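Local coordinates for glycosyl hydrolases family 2, sugar binding domain protein (Bacteroides uniformis str. 3978 T3 ii, PDB 6D1P) that is a gut-bacterial beta-glucuronidase of glycosyl hydrolase family 2, probably removing terminal glucuronic acid from conjugates and glycans by cleaving the O-glycosidic bond, at residues 40-43 and 47-50; 67-72 and 90-95; 401-406 and 444-449; 436-441 and 468-473; 733-738 and 795-800. All coordinates share one frame; numbering follows the deposited sequence.

Contact 1 of 5, residues 40-43 and 47-50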
# COMPACT_ATOMS: atom_id res chain seq x y z
N GLN A 40 0.07 -7.36 -3.53
CA GLN A 40 -0.75 -7.86 -2.44
C GLN A 40 -0.80 -9.37 -2.55
O GLN A 40 -0.41 -9.95 -3.57
CB GLN A 40 -2.16 -7.28 -2.44
CG GLN A 40 -2.98 -7.65 -3.67
CD GLN A 40 -4.41 -7.12 -3.56
OE1 GLN A 40 -4.69 -5.97 -3.88
NE2 GLN A 40 -5.30 -7.95 -3.07
N ASP A 41 -1.25 -10.01 -1.48
CA ASP A 41 -1.46 -11.44 -1.51
C ASP A 41 -2.75 -11.71 -2.26
O ASP A 41 -3.64 -10.86 -2.31
CB ASP A 41 -1.53 -12.00 -0.10
CG ASP A 41 -0.98 -13.43 0.01
OD1 ASP A 41 -0.40 -13.96 -0.96
OD2 ASP A 41 -1.15 -14.03 1.09
N MET A 42 -2.85 -12.90 -2.83
CA MET A 42 -4.11 -13.32 -3.41
C MET A 42 -4.74 -14.38 -2.53
O MET A 42 -4.10 -14.91 -1.61
CB MET A 42 -3.89 -13.79 -4.84
CG MET A 42 -3.36 -12.67 -5.71
SD MET A 42 -4.60 -11.37 -5.94
CE MET A 42 -5.70 -12.20 -7.10
N GLY A 43 -6.01 -14.69 -2.80
CA GLY A 43 -6.77 -15.53 -1.90
C GLY A 43 -6.41 -17.00 -1.93
O GLY A 43 -6.77 -17.73 -1.00
N GLU A 47 -7.01 -18.70 -7.21
CA GLU A 47 -7.44 -17.35 -7.57
C GLU A 47 -6.44 -16.67 -8.50
O GLU A 47 -6.82 -15.82 -9.31
CB GLU A 47 -7.65 -16.52 -6.31
CG GLU A 47 -8.62 -15.36 -6.53
CD GLU A 47 -8.68 -14.40 -5.36
OE1 GLU A 47 -7.60 -13.94 -4.90
OE2 GLU A 47 -9.81 -14.09 -4.90
N VAL A 48 -5.16 -17.04 -8.41
CA VAL A 48 -4.17 -16.48 -9.33
C VAL A 48 -4.32 -17.11 -10.70
O VAL A 48 -4.11 -16.44 -11.73
CB VAL A 48 -2.75 -16.71 -8.76
CG1 VAL A 48 -1.65 -16.33 -9.78
CG2 VAL A 48 -2.58 -15.95 -7.45
N MET A 49 -4.68 -18.38 -10.75
CA MET A 49 -4.68 -19.16 -11.97
C MET A 49 -6.04 -19.20 -12.66
O MET A 49 -6.10 -19.55 -13.84
CB MET A 49 -4.23 -20.60 -11.64
CG MET A 49 -2.75 -20.71 -11.26
SD MET A 49 -1.78 -20.28 -12.70
CE MET A 49 -0.10 -20.25 -12.07
N ARG A 50 -7.11 -18.83 -11.98
CA ARG A 50 -8.45 -19.06 -12.50
C ARG A 50 -8.71 -18.22 -13.76
O ARG A 50 -8.07 -17.19 -13.97
CB ARG A 50 -9.49 -18.75 -11.43
CG ARG A 50 -9.77 -17.28 -11.19
CD ARG A 50 -10.89 -17.15 -10.18
NE ARG A 50 -10.91 -15.84 -9.53
CZ ARG A 50 -11.71 -15.57 -8.50
NH1 ARG A 50 -12.53 -16.50 -8.05
NH2 ARG A 50 -11.68 -14.37 -7.94
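The carboxylate of E47 reaches back from its helix to the loop before it: G43 N donates to E47 OE1 at 2.7 Å, nearly straight at 164°. The N-H does not arrive in the plane of the carboxylate but from above it, 47° out. E47 leads there with CG anti to the backbone N (chi1 -156°) and an extended chain beyond. M42 crosses that side chain at about a right angle, and its bent thioether carries CE to 3.4 Å from E47 OE1. Beside this polar point lies an apolar one, where M42 CB sits 3.6 Å from V48 CG2.

The loop 40-43 and the short helix 45-49 form the link that follows strand 35-38 in the beta-sandwich sugar-binding domain of the family 2 hydrolases. M42 and V48 both pack on W91 of strand 89-96, so the helix lies against the sheet.

The second subunit adds a further partner: E47 OE1, already gripped by G43, also forms a salt bridge with R172 of that subunit. R50, just past the helix, lays its guanidinium over E47 CG, with E47 OE2 3.6 Å from R50 NH2 as a charge contact alone; R50 NH1 pairs with D434 of the second subunit.

Contact 2 of 5, residues 67-72 and 90-95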
# COMPACT_ATOMS: atom_id res chain seq x y z
N VAL A 67 4.43 -5.63 -16.20
CA VAL A 67 5.76 -5.19 -15.83
C VAL A 67 6.78 -5.95 -16.67
O VAL A 67 6.51 -7.01 -17.23
CB VAL A 67 6.06 -5.40 -14.33
CG1 VAL A 67 5.07 -4.60 -13.48
CG2 VAL A 67 5.98 -6.87 -13.99
N THR A 68 7.98 -5.38 -16.72
CA THR A 68 9.16 -6.00 -17.30
C THR A 68 10.17 -6.26 -16.19
O THR A 68 10.47 -5.37 -15.39
CB THR A 68 9.73 -5.09 -18.40
OG1 THR A 68 8.87 -5.14 -19.55
CG2 THR A 68 11.16 -5.49 -18.80
N LEU A 69 10.68 -7.52 -16.12
CA LEU A 69 11.71 -7.89 -15.15
C LEU A 69 13.09 -7.41 -15.60
O LEU A 69 13.35 -7.29 -16.80
CB LEU A 69 11.75 -9.41 -14.95
CG LEU A 69 10.43 -10.03 -14.44
CD1 LEU A 69 10.64 -11.39 -13.82
CD2 LEU A 69 9.73 -9.10 -13.47
N PRO A 70 14.00 -7.14 -14.65
CA PRO A 70 13.78 -7.23 -13.20
C PRO A 70 12.87 -6.14 -12.65
O PRO A 70 12.73 -5.07 -13.24
CB PRO A 70 15.19 -7.08 -12.62
CG PRO A 70 15.93 -6.31 -13.64
CD PRO A 70 15.38 -6.74 -14.97
N HIS A 71 12.25 -6.42 -11.51
CA HIS A 71 11.21 -5.58 -10.96
C HIS A 71 11.31 -5.56 -9.44
O HIS A 71 11.67 -6.56 -8.80
CB HIS A 71 9.84 -6.09 -11.40
CG HIS A 71 8.71 -5.40 -10.71
ND1 HIS A 71 8.12 -5.91 -9.57
CD2 HIS A 71 8.09 -4.23 -10.97
CE1 HIS A 71 7.17 -5.08 -9.18
NE2 HIS A 71 7.13 -4.06 -10.01
N CYS A 72 10.95 -4.42 -8.86
CA CYS A 72 11.10 -4.24 -7.42
C CYS A 72 9.86 -3.59 -6.83
O CYS A 72 9.37 -2.60 -7.38
CB CYS A 72 12.36 -3.41 -7.13
SG CYS A 72 12.60 -3.03 -5.40
N GLY A 90 3.51 -9.99 -2.64
CA GLY A 90 3.10 -9.62 -3.98
C GLY A 90 3.30 -10.81 -4.88
O GLY A 90 4.02 -11.75 -4.53
N TRP A 91 2.66 -10.78 -6.05
CA TRP A 91 2.61 -11.94 -6.93
C TRP A 91 3.01 -11.59 -8.36
O TRP A 91 2.65 -10.53 -8.87
CB TRP A 91 1.19 -12.53 -6.98
CG TRP A 91 0.78 -13.43 -5.83
CD1 TRP A 91 0.15 -13.05 -4.67
CD2 TRP A 91 0.93 -14.85 -5.76
NE1 TRP A 91 -0.10 -14.15 -3.88
CE2 TRP A 91 0.38 -15.27 -4.53
CE3 TRP A 91 1.47 -15.81 -6.61
CZ2 TRP A 91 0.37 -16.60 -4.13
CZ3 TRP A 91 1.46 -17.14 -6.21
CH2 TRP A 91 0.91 -17.52 -4.99
N TYR A 92 3.71 -12.51 -9.01
CA TYR A 92 3.99 -12.42 -10.44
C TYR A 92 3.39 -13.62 -11.17
O TYR A 92 3.29 -14.70 -10.60
CB TYR A 92 5.49 -12.39 -10.72
CG TYR A 92 6.26 -11.26 -10.09
CD1 TYR A 92 6.72 -11.35 -8.79
CD2 TYR A 92 6.58 -10.14 -10.83
CE1 TYR A 92 7.47 -10.32 -8.22
CE2 TYR A 92 7.32 -9.12 -10.29
CZ TYR A 92 7.76 -9.21 -8.98
OH TYR A 92 8.49 -8.17 -8.44
N ARG A 93 3.01 -13.43 -12.44
CA ARG A 93 2.51 -14.54 -13.23
C ARG A 93 2.78 -14.30 -14.71
O ARG A 93 2.80 -13.15 -15.17
CB ARG A 93 1.02 -14.78 -13.01
CG ARG A 93 0.13 -13.63 -13.45
CD ARG A 93 -1.34 -13.92 -13.12
NE ARG A 93 -2.23 -12.89 -13.64
CZ ARG A 93 -3.50 -12.72 -13.29
NH1 ARG A 93 -4.07 -13.52 -12.39
NH2 ARG A 93 -4.19 -11.73 -13.83
N THR A 94 2.97 -15.39 -15.44
CA THR A 94 3.20 -15.33 -16.88
C THR A 94 2.95 -16.69 -17.51
O THR A 94 2.66 -17.68 -16.84
CB THR A 94 4.61 -14.85 -17.22
OG1 THR A 94 4.68 -14.62 -18.62
CG2 THR A 94 5.64 -15.94 -16.88
N MET A 95 3.13 -16.74 -18.83
CA MET A 95 2.95 -17.92 -19.66
C MET A 95 4.27 -18.25 -20.35
O MET A 95 4.87 -17.37 -20.98
CB MET A 95 1.87 -17.66 -20.72
CG MET A 95 0.72 -18.62 -20.69
SD MET A 95 -0.26 -18.43 -19.21
CE MET A 95 -1.45 -17.20 -19.78
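H71 and Y92 meet inside the beta-sandwich sugar-binding domain, where the loop 67-72, running on from edge strand 65-67, folds over the inner strand 89-96 of the six-stranded antiparallel sheet. L69 and H71 direct their side chains at the strand, and both meet Y92.

The polar part is a single short hydrogen bond, H71 ND1 to Y92 OH, 2.6 Å long and close to straight at 169°. Either partner could be the donor. The phenol oxygen lies at the edge of the imidazole and in its plane. H71 has CG anti to the backbone N (chi1 171°), which carries the ring from the loop down to the tyrosine. Y92 OH has a second partner in the backbone N of L190, so the hydroxyl is held from two sequence regions at once; H71 is joined to L190 as well, through backbone hydrogen bonding.

As for the aromatic part, the rings meet obliquely, planes at 81° and centroids 5.4 Å apart, and H71 ND1 comes to the edge of the Y92 ring, near its plane. F37 of strand 35-38 meets both rings, adding a third aromatic to the group.

The apolar part belongs to L69, which P70, preceded by a cis peptide bond, separates from H71 in the loop. The L69 side chain and W35 of strand 35-38 are in contact, and Y92 touches W35 too. Across the contact, L69 CD2 approaches the phenol ring obliquely and stops 4.0 Å from Y92 CE2.

Contact 3 of 5, residues 401-406 and 444-449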
# COMPACT_ATOMS: atom_id res chain seq x y z
N ASN A 401 20.13 -20.99 10.90
CA ASN A 401 20.25 -21.79 9.70
C ASN A 401 20.28 -20.94 8.45
O ASN A 401 20.93 -21.31 7.48
CB ASN A 401 19.10 -22.80 9.63
CG ASN A 401 19.43 -24.08 10.36
OD1 ASN A 401 20.60 -24.42 10.54
ND2 ASN A 401 18.40 -24.79 10.81
N GLN A 402 19.57 -19.81 8.45
CA GLN A 402 19.63 -18.95 7.27
C GLN A 402 21.03 -18.37 7.11
O GLN A 402 21.56 -18.30 6.00
CB GLN A 402 18.57 -17.84 7.35
CG GLN A 402 18.72 -16.84 6.18
CD GLN A 402 17.80 -15.62 6.28
OE1 GLN A 402 17.10 -15.42 7.27
NE2 GLN A 402 17.80 -14.81 5.23
N ALA A 403 21.67 -17.98 8.21
CA ALA A 403 23.03 -17.47 8.13
C ALA A 403 24.00 -18.55 7.66
O ALA A 403 24.84 -18.30 6.78
CB ALA A 403 23.45 -16.89 9.48
N ARG A 404 23.89 -19.76 8.22
CA ARG A 404 24.74 -20.85 7.74
C ARG A 404 24.48 -21.14 6.27
O ARG A 404 25.42 -21.36 5.49
CB ARG A 404 24.51 -22.12 8.55
CG ARG A 404 24.75 -21.99 10.04
CD ARG A 404 24.23 -23.24 10.75
NE ARG A 404 24.48 -23.22 12.18
CZ ARG A 404 23.53 -23.30 13.12
NH1 ARG A 404 22.24 -23.42 12.78
NH2 ARG A 404 23.88 -23.28 14.40
N ARG A 405 23.20 -21.12 5.87
CA ARG A 405 22.88 -21.39 4.48
C ARG A 405 23.40 -20.30 3.55
O ARG A 405 23.93 -20.59 2.48
CB ARG A 405 21.36 -21.54 4.32
CG ARG A 405 20.92 -21.96 2.93
CD ARG A 405 19.42 -22.27 2.93
NE ARG A 405 18.60 -21.09 3.19
CZ ARG A 405 17.92 -20.87 4.31
NH1 ARG A 405 17.95 -21.78 5.28
NH2 ARG A 405 17.18 -19.76 4.46
N MET A 406 23.24 -19.03 3.94
CA MET A 406 23.67 -17.98 3.02
C MET A 406 25.19 -17.89 2.96
O MET A 406 25.76 -17.66 1.89
CB MET A 406 23.03 -16.64 3.42
CG MET A 406 21.51 -16.65 3.21
SD MET A 406 20.68 -15.06 3.45
CE MET A 406 21.01 -14.22 1.90
N ARG A 444 29.18 -14.47 20.21
CA ARG A 444 30.52 -15.01 20.06
C ARG A 444 30.47 -16.45 19.56
O ARG A 444 31.13 -16.81 18.58
CB ARG A 444 31.29 -14.95 21.39
CG ARG A 444 32.34 -13.87 21.48
CD ARG A 444 33.24 -14.06 22.70
NE ARG A 444 34.38 -14.94 22.48
CZ ARG A 444 35.48 -14.59 21.80
NH1 ARG A 444 35.57 -13.38 21.26
NH2 ARG A 444 36.49 -15.44 21.66
N ALA A 445 29.67 -17.29 20.23
CA ALA A 445 29.64 -18.71 19.90
C ALA A 445 29.22 -18.92 18.45
O ALA A 445 29.82 -19.71 17.72
CB ALA A 445 28.69 -19.45 20.85
N PHE A 446 28.16 -18.23 18.02
CA PHE A 446 27.71 -18.40 16.64
C PHE A 446 28.67 -17.74 15.66
O PHE A 446 28.90 -18.26 14.56
CB PHE A 446 26.29 -17.84 16.48
CG PHE A 446 25.69 -18.10 15.13
CD1 PHE A 446 25.49 -19.40 14.69
CD2 PHE A 446 25.33 -17.05 14.31
CE1 PHE A 446 24.95 -19.64 13.44
CE2 PHE A 446 24.78 -17.28 13.06
CZ PHE A 446 24.60 -18.58 12.63
N MET A 447 29.25 -16.59 16.02
CA MET A 447 30.28 -16.01 15.18
C MET A 447 31.43 -16.99 14.98
O MET A 447 31.93 -17.16 13.86
CB MET A 447 30.80 -14.70 15.78
CG MET A 447 31.74 -13.93 14.86
SD MET A 447 30.86 -13.27 13.41
CE MET A 447 29.99 -11.91 14.18
N GLY A 448 31.85 -17.67 16.04
CA GLY A 448 32.95 -18.62 15.92
C GLY A 448 32.59 -19.82 15.09
O GLY A 448 33.43 -20.36 14.36
N GLU A 449 31.33 -20.27 15.17
CA GLU A 449 30.87 -21.35 14.29
C GLU A 449 30.94 -20.92 12.82
O GLU A 449 31.34 -21.70 11.95
CB GLU A 449 29.45 -21.77 14.65
CG GLU A 449 28.85 -22.80 13.69
CD GLU A 449 27.37 -23.14 13.95
OE1 GLU A 449 26.83 -22.83 15.03
OE2 GLU A 449 26.76 -23.76 13.05
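R404 reaches from one helix to E449 and F446 on the next, across two neighbouring outer helices of the TIM barrel. The segments 401-406 and 444-449 run the same way, with 23° between their directions and axes 11.5 Å apart. Strand 420-432 comes between the two helices in the chain, and both helices run alongside each other on the outside of the barrel. At that separation R404 and F446 bridge the gap.

Against E449 the guanidinium is roughly coplanar with the carboxylate, tilted by 27°, though the two chains cross at about a right angle. The pairing is two-pronged. It rests on R404 NH2, which takes E449 OE1 at 3.0 Å in a bond that is nearly straight and uses the syn lone pair. R404 NE also donates to E449 OE2, but the modelled length of 2.5 Å is doubtful at this resolution. E449 is extended, with CG anti to the backbone N, which brings both oxygens alongside the NE and NH2 edge of the guanidinium.

Against F446 the orientation is quite different. The ring stands almost upright on the guanidinium, planes 85° apart, with its edge toward one guanidinium face and F446 CE1 3.8 Å from R404 NE. The same ring's rim reaches the methyl of A403, F446 CZ lying 3.8 Å from A403 CB. W389, from a loop, meets F446 edge-to-face.

N401, one helical turn before R404, fixes the remaining amino group: R404 NH1 donates to N401 OD1 at 3.0 Å, from above the amide's carbonyl plane.

Contact 4 of 5, residues 436-441 and 468-473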
# COMPACT_ATOMS: atom_id res chain seq x y z
N GLN A 436 14.23 -9.26 22.98
CA GLN A 436 14.29 -8.83 24.37
C GLN A 436 15.63 -9.15 25.03
O GLN A 436 16.01 -8.49 26.00
CB GLN A 436 13.17 -9.50 25.16
CG GLN A 436 11.83 -9.41 24.47
CD GLN A 436 10.70 -10.06 25.25
OE1 GLN A 436 10.31 -9.58 26.33
NE2 GLN A 436 10.16 -11.16 24.72
N THR A 437 16.35 -10.13 24.52
CA THR A 437 17.66 -10.49 25.03
C THR A 437 18.74 -10.02 24.07
O THR A 437 18.50 -9.78 22.88
CB THR A 437 17.80 -12.01 25.18
OG1 THR A 437 17.96 -12.58 23.88
CG2 THR A 437 16.56 -12.60 25.87
N PHE A 438 19.95 -9.94 24.60
CA PHE A 438 21.14 -9.71 23.80
C PHE A 438 22.28 -10.40 24.53
O PHE A 438 22.73 -9.92 25.57
CB PHE A 438 21.40 -8.23 23.61
CG PHE A 438 22.51 -7.94 22.67
CD1 PHE A 438 22.26 -7.84 21.31
CD2 PHE A 438 23.82 -7.82 23.13
CE1 PHE A 438 23.31 -7.58 20.42
CE2 PHE A 438 24.87 -7.57 22.26
CZ PHE A 438 24.61 -7.45 20.90
N GLU A 439 22.75 -11.53 23.98
CA GLU A 439 23.69 -12.41 24.66
C GLU A 439 25.02 -12.37 23.93
O GLU A 439 25.19 -13.01 22.89
CB GLU A 439 23.13 -13.83 24.71
CG GLU A 439 21.87 -13.93 25.57
CD GLU A 439 21.10 -15.23 25.36
OE1 GLU A 439 21.50 -16.04 24.49
OE2 GLU A 439 20.09 -15.43 26.07
N LYS A 440 25.97 -11.61 24.48
CA LYS A 440 27.25 -11.47 23.79
C LYS A 440 27.91 -12.83 23.61
O LYS A 440 28.51 -13.09 22.56
CB LYS A 440 28.16 -10.52 24.55
CG LYS A 440 27.60 -9.15 24.71
CD LYS A 440 28.59 -8.23 25.39
CE LYS A 440 28.13 -6.78 25.23
NZ LYS A 440 29.09 -5.83 25.86
N ASP A 441 27.79 -13.71 24.61
CA ASP A 441 28.47 -15.00 24.55
C ASP A 441 27.85 -15.91 23.50
O ASP A 441 28.57 -16.63 22.81
CB ASP A 441 28.48 -15.67 25.94
CG ASP A 441 27.09 -15.81 26.56
OD1 ASP A 441 26.05 -15.61 25.87
OD2 ASP A 441 27.03 -16.13 27.78
N CYS A 468 32.37 -5.23 15.92
CA CYS A 468 31.86 -6.09 17.00
C CYS A 468 33.07 -6.41 17.88
O CYS A 468 33.73 -7.43 17.69
CB CYS A 468 31.20 -7.35 16.49
SG CYS A 468 30.42 -8.29 17.86
N GLU A 469 33.35 -5.51 18.82
CA GLU A 469 34.62 -5.59 19.54
C GLU A 469 34.76 -6.90 20.30
O GLU A 469 35.85 -7.47 20.36
CB GLU A 469 34.79 -4.40 20.48
CG GLU A 469 34.98 -3.07 19.75
CD GLU A 469 36.18 -3.05 18.78
OE1 GLU A 469 35.97 -2.69 17.59
OE2 GLU A 469 37.33 -3.35 19.20
N PHE A 470 33.65 -7.42 20.87
CA PHE A 470 33.73 -8.65 21.64
C PHE A 470 33.81 -9.91 20.78
O PHE A 470 33.83 -11.02 21.33
CB PHE A 470 32.55 -8.76 22.63
CG PHE A 470 31.18 -8.84 21.99
CD1 PHE A 470 30.35 -7.73 21.94
CD2 PHE A 470 30.70 -10.03 21.48
CE1 PHE A 470 29.08 -7.80 21.37
CE2 PHE A 470 29.42 -10.11 20.92
CZ PHE A 470 28.62 -8.98 20.86
N CYS A 471 33.83 -9.77 19.46
CA CYS A 471 34.11 -10.88 18.57
C CYS A 471 35.36 -10.67 17.73
O CYS A 471 35.68 -11.54 16.92
CB CYS A 471 32.93 -11.13 17.61
SG CYS A 471 31.44 -11.81 18.35
N LYS A 472 36.05 -9.53 17.88
CA LYS A 472 37.08 -9.12 16.91
C LYS A 472 38.22 -10.13 16.77
O LYS A 472 38.83 -10.23 15.70
CB LYS A 472 37.65 -7.75 17.29
CG LYS A 472 38.64 -7.82 18.48
CD LYS A 472 38.89 -6.46 19.13
CE LYS A 472 39.76 -5.57 18.27
NZ LYS A 472 40.58 -4.64 19.10
N ASP A 473 38.50 -10.91 17.82
CA ASP A 473 39.60 -11.88 17.84
C ASP A 473 39.29 -13.14 17.05
O ASP A 473 40.20 -13.95 16.83
CB ASP A 473 39.93 -12.28 19.28
CG ASP A 473 38.70 -12.81 20.03
OD1 ASP A 473 37.71 -12.04 20.18
OD2 ASP A 473 38.68 -13.99 20.46
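K440 lays its aliphatic chain across the face of F470, and the lysine's conformation makes this possible. With CG anti to the carbonyl carbon (chi1 -60°) and extended from CG onward, the chain runs straight over the ring. The two side chains cross at about a right angle. K440 CB stands over the centre of the ring, 3.9 Å from the centroid of F470 and 12° off the normal, a clear CH-pi contact. Farther along, K440 CD passes 3.9 Å from F470 CD1; the methylenes run from the centre of the ring out toward its rim at CD1 and CE1.

F470 adopts the less roomy first torsion, chi1 63°, with CG between the backbone N and the carbonyl carbon. This sends the ring toward the start of the helix, where F470 CE2 comes 3.5 Å from K440 O. The ring is sandwiched: C468 SG lies against the face opposite K440, offset toward the rim.

F438 adds a looser touch from the loop before the helix, F438 CE2 being 4.2 Å from F470 CZ, at an oblique approach.

E439 holds the N-cap position, so K440 opens helix 440-457 on the outside of the TIM barrel. I443, in the helix's first turn, touches both F438 and F470, and R444 binds the carbonyl oxygen of F470. P432 and D430 of strand 420-432 touch F438 and F470 respectively, which places F438 and F470 between the end of that strand, the helix start and the loop joining strands 462-466 and 477-479.

Contact 5 of 5, residues 733-738 and 795-800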
# COMPACT_ATOMS: atom_id res chain seq x y z
N VAL A 733 12.69 23.13 -13.15
CA VAL A 733 12.07 24.23 -12.43
C VAL A 733 12.88 24.46 -11.16
O VAL A 733 13.29 23.50 -10.50
CB VAL A 733 10.59 23.93 -12.12
CG1 VAL A 733 10.05 24.87 -11.06
CG2 VAL A 733 9.76 24.02 -13.37
N GLN A 734 13.10 25.73 -10.83
CA GLN A 734 13.95 26.11 -9.70
C GLN A 734 13.17 26.98 -8.73
O GLN A 734 12.51 27.93 -9.14
CB GLN A 734 15.19 26.86 -10.19
CG GLN A 734 16.05 27.39 -9.06
CD GLN A 734 17.28 28.15 -9.55
OE1 GLN A 734 18.32 27.56 -9.88
NE2 GLN A 734 17.16 29.47 -9.59
N ALA A 735 13.25 26.63 -7.45
CA ALA A 735 12.75 27.49 -6.39
C ALA A 735 13.93 28.21 -5.73
O ALA A 735 14.96 27.60 -5.47
CB ALA A 735 11.97 26.69 -5.33
N GLU A 736 13.76 29.49 -5.47
CA GLU A 736 14.79 30.33 -4.87
C GLU A 736 14.22 30.96 -3.61
O GLU A 736 13.15 31.58 -3.67
CB GLU A 736 15.25 31.41 -5.86
CG GLU A 736 16.56 32.11 -5.47
CD GLU A 736 16.90 33.26 -6.40
OE1 GLU A 736 16.03 34.12 -6.63
OE2 GLU A 736 18.04 33.29 -6.92
N LEU A 737 14.91 30.81 -2.49
CA LEU A 737 14.54 31.52 -1.28
C LEU A 737 15.26 32.87 -1.29
O LEU A 737 16.48 32.92 -1.47
CB LEU A 737 14.92 30.71 -0.04
CG LEU A 737 14.22 29.35 0.04
CD1 LEU A 737 14.75 28.49 1.16
CD2 LEU A 737 12.71 29.56 0.22
N ILE A 738 14.50 33.96 -1.14
CA ILE A 738 15.08 35.30 -1.11
C ILE A 738 14.62 36.02 0.15
O ILE A 738 13.62 35.65 0.77
CB ILE A 738 14.71 36.15 -2.36
CG1 ILE A 738 13.21 36.46 -2.35
CG2 ILE A 738 15.14 35.45 -3.64
CD1 ILE A 738 12.81 37.53 -3.33
N VAL A 795 3.20 24.31 -11.73
CA VAL A 795 3.99 23.79 -10.62
C VAL A 795 3.91 24.73 -9.42
O VAL A 795 3.96 25.96 -9.58
CB VAL A 795 5.46 23.58 -11.05
CG1 VAL A 795 6.33 23.19 -9.84
CG2 VAL A 795 5.53 22.52 -12.15
N SER A 796 3.77 24.16 -8.23
CA SER A 796 3.78 24.93 -6.99
C SER A 796 5.02 24.59 -6.15
O SER A 796 5.50 23.45 -6.16
CB SER A 796 2.51 24.65 -6.17
OG SER A 796 2.47 23.31 -5.73
N ALA A 797 5.50 25.57 -5.40
CA ALA A 797 6.59 25.35 -4.44
C ALA A 797 6.24 26.00 -3.12
O ALA A 797 5.82 27.16 -3.09
CB ALA A 797 7.94 25.88 -4.96
N SER A 798 6.43 25.26 -2.03
CA SER A 798 6.18 25.73 -0.68
C SER A 798 7.32 25.32 0.24
O SER A 798 8.00 24.32 -0.00
CB SER A 798 4.86 25.17 -0.13
OG SER A 798 3.90 25.10 -1.17
N ASP A 799 7.52 26.10 1.30
CA ASP A 799 8.31 25.62 2.42
C ASP A 799 7.45 24.66 3.23
O ASP A 799 6.28 24.93 3.51
CB ASP A 799 8.80 26.77 3.30
CG ASP A 799 7.68 27.47 4.02
OD1 ASP A 799 6.80 28.06 3.35
OD2 ASP A 799 7.67 27.42 5.27
N SER A 800 8.03 23.51 3.58
CA SER A 800 7.24 22.49 4.26
C SER A 800 6.61 23.02 5.54
O SER A 800 5.53 22.57 5.93
CB SER A 800 8.13 21.28 4.55
OG SER A 800 8.74 20.87 3.34
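V733 and V795 take the same first torsion, chi1 164° and 173°, with CG1 anti to the backbone N. In both, this puts CG1 on the side of the partner, and the two methyls meet with V733 CG1 4.3 Å from V795 CG1. Two residues on, A735 and A797 repeat the encounter without any torsion to set: A735 CB lies 4.1 Å from A797 CB. The alternation of the strands turns every second side chain inward, so S796 and S798 direct theirs away from strand 730-738.

The two strands belong to different sheets. Strand 730-738 is the middle one of a three-stranded antiparallel sheet, between 718-723 and 781-787; strand 793-799 is an inner strand of a four-stranded one. Their faces pack together as a beta-sandwich in the C-terminal part of the chain. The small alanines let the backbones come close, with A735 CA 6.8 Å from A797 CA, against 8.3 Å between V733 CA and V795 CA.

Further residues extend the apolar layer between the sheets: L721 against V733, F754 against A797 and I809 against V795. On the outer side, S796 OG hydrogen-bonds to the carbonyl oxygen of T757 in the second subunit.

Overall arrangement
Contacts 1 and 2 share the sugar-binding domain, centres 14 Å apart, and are directly joined: D41 OD1 lies 2.9 Å from W91 NE1, a probable hydrogen bond. Contacts 3 and 4 form a second pair in the TIM barrel, centres 13 Å apart. Both use helix 440-457, and R444 ties them together with a salt bridge of 2.7 Å from R444 NH1 to D473 OD1. The two pairs do not touch; contacts 2 and 3 are about 16 Å apart at their nearest atoms. Contact 5 lies far off, its centre 51 Å from that of contact 3. The side chain of E47 in contact 1 is about 6 Å from a bound sodium ion, and that of F438 in contact 4 is about 11 Å from one.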